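Long-range contacts in AxyAgu115A (Amphibacillus xylanus NBRC 15112, PDB 6NPS), which probably hydrolyses alpha-linked glucuronic acid side groups of arabinoglucuronoxylan, as an alpha-glucuronidase of glycoside hydrolase family 115: residues 273-284 and 323-334; 791-799 and 941-949. The protein carries 3 engineered substitutions. All coordinates share one frame; numbering follows the deposited sequence.

Overall arrangement
The two contacts illustrate two ways of joining segments distant in sequence, one in a helical layer and one in a strand pair. Contact 1 packs helix 277-291 and the turn before it against helix 317-338 in the family 115 region that belongs to the TIM-barrel clan. Contact 2 joins strands 794-797 and 940-948 in the C-terminal region, probably related to galactose-binding domains. They follow one another along the chain and do not touch: their centres lie 56 Å apart and their nearest atoms about 33 Å. Contact 1 is partly buried and has a salt bridge, whereas contact 2 is buried and built on backbone bonds. A glycerol, probably from the crystallisation liquor, lies about 3 Å from the side chain of Tyr947.

Contact 1 (273-284 and 323-334); sequences FITNREGITKFW and LLRDVIQTQNKL
Helix 277-291 of the TIM-barrel-type domain, with the turn that leads into it, packs against helix 317-338, the two lying before and after strand 298-300 in the chain; Phe273 comes from that turn, Arg277 and Trp284 from the helix, and they meet Asp326, Val327 and Gln331. The two short helical segments run at 40° to each other with 10.5 Å between their axes, and side chains fill the gap in layers. In the outer layer Arg277 grips Asp326 end-on in a salt bridge, Arg277 NH1 donating to Asp326 OD1 at 2.8 Å and Arg277 NH2 to Asp326 OD2 at 3.1 Å. The fork is not coplanar: guanidinium and carboxylate are turned 60° apart, and both nitrogens meet their oxygens from above the carboxylate plane. An extended chain, with CG anti to the backbone N (chi1 175°), carries the guanidinium past the rim of the Phe273 ring, so that Phe273 CE2 lies 3.5 Å above the guanidinium plane of Arg277, over its centre. Arg277 CG lies toward the rim of one face of the phenyl ring and Val327 CG2 toward the rim of the other, the latter a CH-pi contact 4.0 Å from the centroid of the Phe273 ring. Deeper in, Val327 CG1 meets Trp284 CH2 at 3.6 Å. Gln331 lays NE2 over one face of the indole, 3.5 Å from the plane of the Trp284 ring, and Ile280 CG2 covers the opposite face. A hydrogen bond from Gln331 NE2 to Gly301 O holds this amide in place. Farther along, Leu334 CD1 packs on Trp284 CB at 3.7 Å. Were Arg277 an alanine, the Asp326 carboxylate would probably be left without its mate across the helices, and the Phe273 ring without the aliphatic CG against one face. The chemistry implies a graded interface, in which one charge pair roofs an aromatic and aliphatic interior.

Contact 2 (791-799 and 941-949); sequences KGYISIEAE and LEKIVIYPD
Glu942 O is held twice: Ala798 N donates to it at 3.1 Å, from well above the carbonyl plane, and a water lies 2.7 Å from the same Glu942 O while also meeting Glu797 OE1. That carboxylate oxygen is further bonded to Thr826 OG1. Beyond this end the strands form a regular antiparallel ladder. Ile794 with Ile946 and Ile796 with Ile944 are the hydrogen-bonded pairs, each linked by two backbone bonds; Ile794 N to Ile946 O measures 2.8 Å. The non-hydrogen-bonded pairs that alternate with them, Ser795 with Val945 and Glu797 with Lys943, come with CA-H...O contacts, such as Val945 CA to Ile794 O at 3.2 Å.

All four isoleucines project from one face, and Ile796 CD1 comes to 4.4 Å from Ile946 CD1. On the other face Lys943 stretches past Ser795, its CD 3.6 Å from Ser795 OG, before a bend at chi3 (-71°) turns the amine toward Leu958 O and Pro960 O. Ser795 OG also bonds Pro960 O, and so the segment near the C-terminus that holds Leu958 and Pro960 is bonded to both strands.

Within what is consistent with a galactose-binding-type beta-sandwich, the isoleucine face packs on Tyr850 and Phe852 of strand 847-854. Strand 858-866 pairs with strand 940-948, where Glu942 and Lys943 form a classic beta bulge facing Tyr865, while Thr963 bonds the backbone of Ser795.

Contact 1 (273-284 and 323-334)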
loop_
_atom_site.group_PDB
_atom_site.type_symbol
_atom_site.label_atom_id
_atom_site.label_comp_id
_atom_site.label_asym_id
_atom_site.label_seq_id
_atom_site.Cartn_x
_atom_site.Cartn_y
_atom_site.Cartn_z
ATOM N N PHE A 273 -6.580 25.860 41.789
ATOM C CA PHE A 273 -6.686 27.079 42.581
ATOM C C PHE A 273 -8.119 27.385 42.978
ATOM O O PHE A 273 -8.340 28.189 43.892
ATOM C CB PHE A 273 -6.101 28.258 41.803
ATOM C CG PHE A 273 -5.817 29.460 42.652
ATOM C CD1 PHE A 273 -4.740 29.470 43.529
ATOM C CD2 PHE A 273 -6.617 30.582 42.570
ATOM C CE1 PHE A 273 -4.466 30.579 44.301
ATOM C CE2 PHE A 273 -6.352 31.691 43.347
ATOM C CZ PHE A 273 -5.268 31.683 44.218
ATOM N N ILE A 274 -9.097 26.777 42.306
ATOM C CA ILE A 274 -10.497 26.986 42.667
ATOM C C ILE A 274 -10.870 26.147 43.884
ATOM O O ILE A 274 -11.389 26.668 44.881
ATOM C CB ILE A 274 -11.408 26.668 41.466
ATOM C CG1 ILE A 274 -11.076 27.584 40.280
ATOM C CG2 ILE A 274 -12.889 26.774 41.840
ATOM C CD1 ILE A 274 -11.203 26.892 38.931
ATOM N N THR A 275 -10.636 24.830 43.819
ATOM C CA THR A 275 -11.095 23.951 44.894
ATOM C C THR A 275 -10.078 23.799 46.019
ATOM O O THR A 275 -10.457 23.415 47.127
ATOM C CB THR A 275 -11.458 22.559 44.338
ATOM O OG1 THR A 275 -10.273 21.917 43.852
ATOM C CG2 THR A 275 -12.474 22.664 43.191
ATOM N N ASN A 276 -8.802 24.084 45.764
ATOM C CA ASN A 276 -7.753 23.986 46.777
ATOM C C ASN A 276 -6.987 25.315 46.819
ATOM O O ASN A 276 -5.768 25.377 46.669
ATOM C CB ASN A 276 -6.854 22.769 46.479
ATOM C CG ASN A 276 -5.665 22.653 47.425
ATOM O OD1 ASN A 276 -5.747 23.018 48.598
ATOM N ND2 ASN A 276 -4.539 22.157 46.907
ATOM N N ARG A 277 -7.724 26.407 47.023
ATOM C CA ARG A 277 -7.093 27.723 46.975
ATOM C C ARG A 277 -6.015 27.863 48.042
ATOM O O ARG A 277 -4.872 28.204 47.738
ATOM C CB ARG A 277 -8.133 28.826 47.139
ATOM C CG ARG A 277 -7.507 30.200 47.227
ATOM C CD ARG A 277 -8.527 31.246 46.921
ATOM N NE ARG A 277 -7.900 32.529 46.665
ATOM C CZ ARG A 277 -8.307 33.362 45.719
ATOM N NH1 ARG A 277 -9.337 33.023 44.950
ATOM N NH2 ARG A 277 -7.682 34.520 45.541
ATOM N N GLU A 278 -6.354 27.572 49.298
ATOM C CA GLU A 278 -5.424 27.828 50.403
ATOM C C GLU A 278 -4.210 26.899 50.358
ATOM O O GLU A 278 -3.091 27.315 50.680
ATOM C CB GLU A 278 -6.154 27.691 51.741
ATOM C CG GLU A 278 -7.516 28.346 51.750
ATOM C CD GLU A 278 -8.664 27.338 51.637
ATOM O OE1 GLU A 278 -8.848 26.764 50.534
ATOM O OE2 GLU A 278 -9.373 27.115 52.660
ATOM N N GLY A 279 -4.415 25.634 49.990
ATOM C CA GLY A 279 -3.290 24.725 49.853
ATOM C C GLY A 279 -2.291 25.185 48.806
ATOM O O GLY A 279 -1.074 25.196 49.047
ATOM N N ILE A 280 -2.792 25.576 47.625
ATOM C CA ILE A 280 -1.899 26.015 46.551
ATOM C C ILE A 280 -1.202 27.316 46.927
ATOM O O ILE A 280 -0.029 27.513 46.615
ATOM C CB ILE A 280 -2.657 26.159 45.217
ATOM C CG1 ILE A 280 -3.263 24.825 44.805
ATOM C CG2 ILE A 280 -1.682 26.607 44.113
ATOM C CD1 ILE A 280 -2.185 23.746 44.576
ATOM N N THR A 281 -1.893 28.200 47.649
ATOM C CA THR A 281 -1.296 29.465 48.076
ATOM C C THR A 281 -0.158 29.247 49.065
ATOM O O THR A 281 0.895 29.885 48.956
ATOM C CB THR A 281 -2.378 30.341 48.704
ATOM O OG1 THR A 281 -3.320 30.706 47.693
ATOM C CG2 THR A 281 -1.781 31.583 49.330
ATOM N N LYS A 282 -0.365 28.377 50.066
ATOM C CA LYS A 282 0.700 28.083 51.020
ATOM C C LYS A 282 1.825 27.308 50.352
ATOM O O LYS A 282 2.997 27.470 50.714
ATOM C CB LYS A 282 0.129 27.311 52.246
ATOM C CG LYS A 282 1.161 27.079 53.363
ATOM C CD LYS A 282 1.199 28.221 54.393
ATOM C CE LYS A 282 1.922 27.809 55.679
ATOM N NZ LYS A 282 1.030 27.832 56.877
ATOM N N PHE A 283 1.504 26.528 49.319
ATOM C CA PHE A 283 2.542 25.880 48.534
ATOM C C PHE A 283 3.463 26.911 47.879
ATOM O O PHE A 283 4.692 26.819 47.998
ATOM C CB PHE A 283 1.875 24.953 47.510
ATOM C CG PHE A 283 2.838 24.171 46.655
ATOM C CD1 PHE A 283 3.686 23.219 47.218
ATOM C CD2 PHE A 283 2.847 24.353 45.279
ATOM C CE1 PHE A 283 4.580 22.482 46.379
ATOM C CE2 PHE A 283 3.732 23.641 44.438
ATOM C CZ PHE A 283 4.590 22.685 44.997
ATOM N N TRP A 284 2.881 27.926 47.215
ATOM C CA TRP A 284 3.660 28.983 46.568
ATOM C C TRP A 284 4.399 29.837 47.594
ATOM O O TRP A 284 5.546 30.245 47.361
ATOM C CB TRP A 284 2.735 29.845 45.701
ATOM C CG TRP A 284 2.240 29.119 44.467
ATOM C CD1 TRP A 284 2.871 28.093 43.821
ATOM C CD2 TRP A 284 1.039 29.379 43.730
ATOM N NE1 TRP A 284 2.127 27.696 42.725
ATOM C CE2 TRP A 284 1.003 28.480 42.653
ATOM C CE3 TRP A 284 0.012 30.309 43.862
ATOM C CZ2 TRP A 284 -0.043 28.454 41.729
ATOM C CZ3 TRP A 284 -1.033 30.285 42.924
ATOM C CH2 TRP A 284 -1.052 29.362 41.887
ATOM N N LEU A 323 -9.488 32.955 35.887
ATOM C CA LEU A 323 -8.611 32.237 36.803
ATOM C C LEU A 323 -7.212 32.859 36.834
ATOM O O LEU A 323 -6.707 33.210 37.907
ATOM C CB LEU A 323 -8.561 30.760 36.404
ATOM C CG LEU A 323 -7.693 29.827 37.250
ATOM C CD1 LEU A 323 -8.444 29.378 38.519
ATOM C CD2 LEU A 323 -7.197 28.647 36.390
ATOM N N LEU A 324 -6.579 33.018 35.659
ATOM C CA LEU A 324 -5.227 33.580 35.602
ATOM C C LEU A 324 -5.150 34.946 36.262
ATOM O O LEU A 324 -4.161 35.265 36.927
ATOM C CB LEU A 324 -4.749 33.678 34.156
ATOM C CG LEU A 324 -4.151 32.368 33.642
ATOM C CD1 LEU A 324 -3.460 32.567 32.291
ATOM C CD2 LEU A 324 -3.205 31.736 34.673
ATOM N N ARG A 325 -6.167 35.778 36.081
ATOM C CA ARG A 325 -6.159 37.073 36.748
ATOM C C ARG A 325 -6.108 36.910 38.259
ATOM O O ARG A 325 -5.483 37.721 38.959
ATOM C CB ARG A 325 -7.385 37.880 36.332
ATOM C CG ARG A 325 -7.162 39.392 36.345
ATOM C CD ARG A 325 -8.399 40.147 35.875
ATOM N NE ARG A 325 -8.748 39.852 34.482
ATOM C CZ ARG A 325 -8.283 40.521 33.428
ATOM N NH1 ARG A 325 -7.429 41.528 33.592
ATOM N NH2 ARG A 325 -8.675 40.182 32.206
ATOM N N ASP A 326 -6.786 35.871 38.775
ATOM C CA ASP A 326 -6.870 35.662 40.213
ATOM C C ASP A 326 -5.558 35.114 40.735
ATOM O O ASP A 326 -5.019 35.587 41.742
ATOM C CB ASP A 326 -8.038 34.716 40.553
ATOM C CG ASP A 326 -8.545 34.897 41.996
ATOM O OD1 ASP A 326 -9.534 34.230 42.396
ATOM O OD2 ASP A 326 -7.955 35.714 42.736
ATOM N N VAL A 327 -5.042 34.086 40.079
ATOM C CA VAL A 327 -3.754 33.527 40.459
ATOM C C VAL A 327 -2.689 34.624 40.539
ATOM O O VAL A 327 -2.068 34.838 41.591
ATOM C CB VAL A 327 -3.370 32.411 39.476
ATOM C CG1 VAL A 327 -1.942 32.003 39.660
ATOM C CG2 VAL A 327 -4.330 31.209 39.634
ATOM N N ILE A 328 -2.515 35.377 39.443
ATOM C CA ILE A 328 -1.429 36.361 39.360
ATOM C C ILE A 328 -1.537 37.395 40.474
ATOM O O ILE A 328 -0.539 37.759 41.117
ATOM C CB ILE A 328 -1.404 37.026 37.964
ATOM C CG1 ILE A 328 -0.844 36.046 36.942
ATOM C CG2 ILE A 328 -0.569 38.283 38.027
ATOM C CD1 ILE A 328 -1.059 36.389 35.425
ATOM N N GLN A 329 -2.745 37.891 40.736
ATOM C CA GLN A 329 -2.903 38.831 41.838
ATOM C C GLN A 329 -2.414 38.232 43.153
ATOM O O GLN A 329 -1.792 38.929 43.970
ATOM C CB GLN A 329 -4.366 39.252 41.953
ATOM C CG GLN A 329 -4.703 40.542 41.237
ATOM C CD GLN A 329 -5.742 41.344 41.977
ATOM O OE1 GLN A 329 -5.668 42.572 42.051
ATOM N NE2 GLN A 329 -6.724 40.648 42.539
ATOM N N THR A 330 -2.691 36.941 43.375
ATOM C CA THR A 330 -2.249 36.260 44.594
ATOM C C THR A 330 -0.727 36.120 44.626
ATOM O O THR A 330 -0.083 36.402 45.645
ATOM C CB THR A 330 -2.904 34.869 44.692
ATOM O OG1 THR A 330 -4.334 34.981 44.646
ATOM C CG2 THR A 330 -2.498 34.176 45.980
ATOM N N GLN A 331 -0.143 35.659 43.516
ATOM C CA GLN A 331 1.294 35.429 43.468
ATOM C C GLN A 331 2.066 36.717 43.731
ATOM O O GLN A 331 3.003 36.731 44.543
ATOM C CB GLN A 331 1.660 34.801 42.126
ATOM C CG GLN A 331 1.232 33.336 41.988
ATOM C CD GLN A 331 1.238 32.877 40.558
ATOM O OE1 GLN A 331 1.144 33.691 39.647
ATOM N NE2 GLN A 331 1.329 31.567 40.339
ATOM N N ASN A 332 1.640 37.834 43.125
ATOM C CA ASN A 332 2.328 39.099 43.372
ATOM C C ASN A 332 2.300 39.479 44.838
ATOM O O ASN A 332 3.274 40.042 45.362
ATOM C CB ASN A 332 1.711 40.207 42.538
ATOM C CG ASN A 332 2.273 40.230 41.124
ATOM O OD1 ASN A 332 3.310 39.607 40.837
ATOM N ND2 ASN A 332 1.581 40.926 40.233
ATOM N N LYS A 333 1.171 39.209 45.503
ATOM C CA LYS A 333 1.014 39.514 46.933
ATOM C C LYS A 333 2.002 38.701 47.765
ATOM O O LYS A 333 2.656 39.229 48.665
ATOM C CB LYS A 333 -0.418 39.232 47.389
ATOM C CG LYS A 333 -0.933 40.193 48.448
ATOM C CD LYS A 333 -1.870 39.495 49.419
ATOM C CE LYS A 333 -1.869 40.180 50.776
ATOM N NZ LYS A 333 -2.517 39.342 51.822
ATOM N N LEU A 334 2.103 37.413 47.451
ATOM C CA LEU A 334 3.096 36.541 48.070
ATOM C C LEU A 334 4.522 37.042 47.820
ATOM O O LEU A 334 5.343 37.116 48.747
ATOM C CB LEU A 334 2.910 35.126 47.548
ATOM C CG LEU A 334 1.667 34.391 48.053
ATOM C CD1 LEU A 334 1.719 33.014 47.389
ATOM C CD2 LEU A 334 1.652 34.331 49.573
#

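Contact 2 (791-799 and 941-949)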
loop_
_atom_site.group_PDB
_atom_site.type_symbol
_atom_site.label_atom_id
_atom_site.label_comp_id
_atom_site.label_asym_id
_atom_site.label_seq_id
_atom_site.Cartn_x
_atom_site.Cartn_y
_atom_site.Cartn_z
ATOM N N LYS A 791 7.691 22.525 -21.128
ATOM C CA LYS A 791 7.275 21.215 -20.642
ATOM C C LYS A 791 5.813 21.173 -20.211
ATOM O O LYS A 791 5.342 20.125 -19.748
ATOM C CB LYS A 791 8.157 20.778 -19.459
ATOM C CG LYS A 791 9.607 20.505 -19.812
ATOM C CD LYS A 791 10.384 20.055 -18.584
ATOM C CE LYS A 791 11.636 19.308 -18.999
ATOM N NZ LYS A 791 12.340 18.725 -17.827
ATOM N N GLY A 792 5.074 22.262 -20.354
ATOM C CA GLY A 792 3.723 22.303 -19.830
ATOM C C GLY A 792 3.599 22.919 -18.451
ATOM O O GLY A 792 2.493 22.962 -17.904
ATOM N N TYR A 793 4.692 23.393 -17.869
ATOM C CA TYR A 793 4.623 24.065 -16.573
ATOM C C TYR A 793 5.918 24.833 -16.422
ATOM O O TYR A 793 6.876 24.582 -17.149
ATOM C CB TYR A 793 4.418 23.088 -15.408
ATOM C CG TYR A 793 5.574 22.145 -15.223
ATOM C CD1 TYR A 793 5.654 20.958 -15.965
ATOM C CD2 TYR A 793 6.617 22.449 -14.353
ATOM C CE1 TYR A 793 6.732 20.096 -15.804
ATOM C CE2 TYR A 793 7.697 21.590 -14.195
ATOM C CZ TYR A 793 7.750 20.429 -14.929
ATOM O OH TYR A 793 8.813 19.577 -14.758
ATOM N N ILE A 794 5.939 25.772 -15.477
ATOM C CA ILE A 794 7.132 26.553 -15.173
ATOM C C ILE A 794 7.381 26.448 -13.679
ATOM O O ILE A 794 6.435 26.499 -12.890
ATOM C CB ILE A 794 6.961 28.032 -15.569
ATOM C CG1 ILE A 794 6.772 28.191 -17.086
ATOM C CG2 ILE A 794 8.160 28.883 -15.053
ATOM C CD1 ILE A 794 6.388 29.619 -17.452
ATOM N N SER A 795 8.650 26.294 -13.295
ATOM C CA SER A 795 9.044 26.181 -11.903
ATOM C C SER A 795 10.247 27.097 -11.726
ATOM O O SER A 795 11.245 26.963 -12.450
ATOM C CB SER A 795 9.369 24.737 -11.526
ATOM O OG SER A 795 9.995 24.672 -10.251
ATOM N N ILE A 796 10.142 28.014 -10.760
ATOM C CA ILE A 796 11.036 29.157 -10.595
ATOM C C ILE A 796 11.559 29.135 -9.170
ATOM O O ILE A 796 10.764 29.182 -8.231
ATOM C CB ILE A 796 10.298 30.483 -10.841
ATOM C CG1 ILE A 796 9.770 30.563 -12.274
ATOM C CG2 ILE A 796 11.213 31.661 -10.525
ATOM C CD1 ILE A 796 8.793 31.697 -12.487
ATOM N N GLU A 797 12.877 29.068 -8.988
ATOM C CA GLU A 797 13.374 29.365 -7.649
ATOM C C GLU A 797 13.227 30.867 -7.420
ATOM O O GLU A 797 13.483 31.679 -8.317
ATOM C CB GLU A 797 14.813 28.901 -7.447
ATOM C CG GLU A 797 15.072 27.478 -7.923
ATOM C CD GLU A 797 14.895 26.378 -6.862
ATOM O OE1 GLU A 797 14.168 26.550 -5.854
ATOM O OE2 GLU A 797 15.508 25.306 -7.061
ATOM N N ALA A 798 12.735 31.224 -6.232
ATOM C CA ALA A 798 12.284 32.584 -5.986
ATOM C C ALA A 798 13.413 33.595 -6.159
ATOM O O ALA A 798 13.163 34.765 -6.464
ATOM C CB ALA A 798 11.668 32.657 -4.565
ATOM N N GLU A 799 14.654 33.170 -5.957
ATOM C CA GLU A 799 15.790 34.063 -6.145
ATOM C C GLU A 799 15.996 34.478 -7.609
ATOM O O GLU A 799 16.656 35.493 -7.863
ATOM C CB GLU A 799 17.024 33.372 -5.563
ATOM C CG GLU A 799 18.297 33.564 -6.284
ATOM C CD GLU A 799 19.392 32.616 -5.831
ATOM O OE1 GLU A 799 19.362 32.140 -4.673
ATOM O OE2 GLU A 799 20.319 32.393 -6.643
ATOM N N LEU A 941 9.462 33.293 0.568
ATOM C CA LEU A 941 9.037 32.590 -0.630
ATOM C C LEU A 941 10.221 31.821 -1.190
ATOM O O LEU A 941 11.280 32.414 -1.450
ATOM C CB LEU A 941 8.502 33.583 -1.664
ATOM C CG LEU A 941 8.112 33.036 -3.032
ATOM C CD1 LEU A 941 6.862 32.138 -3.007
ATOM C CD2 LEU A 941 7.834 34.240 -3.933
ATOM N N GLU A 942 10.032 30.523 -1.411
ATOM C CA GLU A 942 11.094 29.636 -1.871
ATOM C C GLU A 942 10.979 29.279 -3.345
ATOM O O GLU A 942 12.004 29.215 -4.022
ATOM C CB GLU A 942 11.116 28.334 -1.047
ATOM C CG GLU A 942 11.466 28.627 0.437
ATOM C CD GLU A 942 11.399 27.418 1.400
ATOM O OE1 GLU A 942 11.699 26.263 0.994
ATOM O OE2 GLU A 942 11.068 27.652 2.594
ATOM N N LYS A 943 9.772 29.022 -3.847
ATOM C CA LYS A 943 9.604 28.521 -5.208
ATOM C C LYS A 943 8.224 28.942 -5.688
ATOM O O LYS A 943 7.287 29.063 -4.893
ATOM C CB LYS A 943 9.775 26.973 -5.267
ATOM C CG LYS A 943 9.718 26.377 -6.706
ATOM C CD LYS A 943 9.662 24.841 -6.695
ATOM C CE LYS A 943 10.957 24.254 -6.262
ATOM N NZ LYS A 943 10.914 22.799 -6.493
ATOM N N ILE A 944 8.117 29.189 -6.993
ATOM C CA ILE A 944 6.854 29.482 -7.660
ATOM C C ILE A 944 6.680 28.453 -8.772
ATOM O O ILE A 944 7.601 28.237 -9.568
ATOM C CB ILE A 944 6.844 30.896 -8.266
ATOM C CG1 ILE A 944 7.276 31.939 -7.224
ATOM C CG2 ILE A 944 5.495 31.195 -8.881
ATOM C CD1 ILE A 944 7.672 33.289 -7.833
ATOM N N VAL A 945 5.488 27.876 -8.876
ATOM C CA VAL A 945 5.169 26.943 -9.952
ATOM C C VAL A 945 3.934 27.455 -10.677
ATOM O O VAL A 945 2.965 27.856 -10.028
ATOM C CB VAL A 945 4.940 25.528 -9.399
ATOM C CG1 VAL A 945 4.592 24.584 -10.538
ATOM C CG2 VAL A 945 6.191 25.061 -8.641
ATOM N N ILE A 946 3.963 27.437 -12.021
ATOM C CA ILE A 946 2.863 27.925 -12.846
ATOM C C ILE A 946 2.496 26.842 -13.860
ATOM O O ILE A 946 3.375 26.294 -14.536
ATOM C CB ILE A 946 3.238 29.245 -13.567
ATOM C CG1 ILE A 946 3.711 30.325 -12.560
ATOM C CG2 ILE A 946 2.077 29.753 -14.431
ATOM C CD1 ILE A 946 4.433 31.564 -13.246
ATOM N N TYR A 947 1.206 26.553 -13.992
ATOM C CA TYR A 947 0.775 25.474 -14.871
ATOM C C TYR A 947 -0.667 25.734 -15.259
ATOM O O TYR A 947 -1.369 26.469 -14.565
ATOM C CB TYR A 947 0.927 24.094 -14.207
ATOM C CG TYR A 947 0.309 23.953 -12.836
ATOM C CD1 TYR A 947 1.031 24.276 -11.693
ATOM C CD2 TYR A 947 -0.995 23.490 -12.677
ATOM C CE1 TYR A 947 0.479 24.133 -10.424
ATOM C CE2 TYR A 947 -1.559 23.354 -11.404
ATOM C CZ TYR A 947 -0.812 23.667 -10.291
ATOM O OH TYR A 947 -1.351 23.544 -9.035
ATOM N N PRO A 948 -1.120 25.208 -16.398
ATOM C CA PRO A 948 -2.466 25.569 -16.862
ATOM C C PRO A 948 -3.532 25.034 -15.911
ATOM O O PRO A 948 -3.335 24.040 -15.202
ATOM C CB PRO A 948 -2.564 24.943 -18.268
ATOM C CG PRO A 948 -1.255 24.229 -18.534
ATOM C CD PRO A 948 -0.289 24.553 -17.431
ATOM N N ASP A 949 -4.650 25.753 -15.854
ATOM C CA ASP A 949 -5.781 25.350 -15.029
ATOM C C ASP A 949 -6.162 23.898 -15.290
ATOM O O ASP A 949 -6.387 23.495 -16.436
ATOM C CB ASP A 949 -6.979 26.262 -15.325
ATOM C CG ASP A 949 -8.053 26.182 -14.257
ATOM O OD1 ASP A 949 -9.160 26.731 -14.479
ATOM O OD2 ASP A 949 -7.783 25.579 -13.200
HETATM O O HOH W 1 14.448 28.150 -3.850
#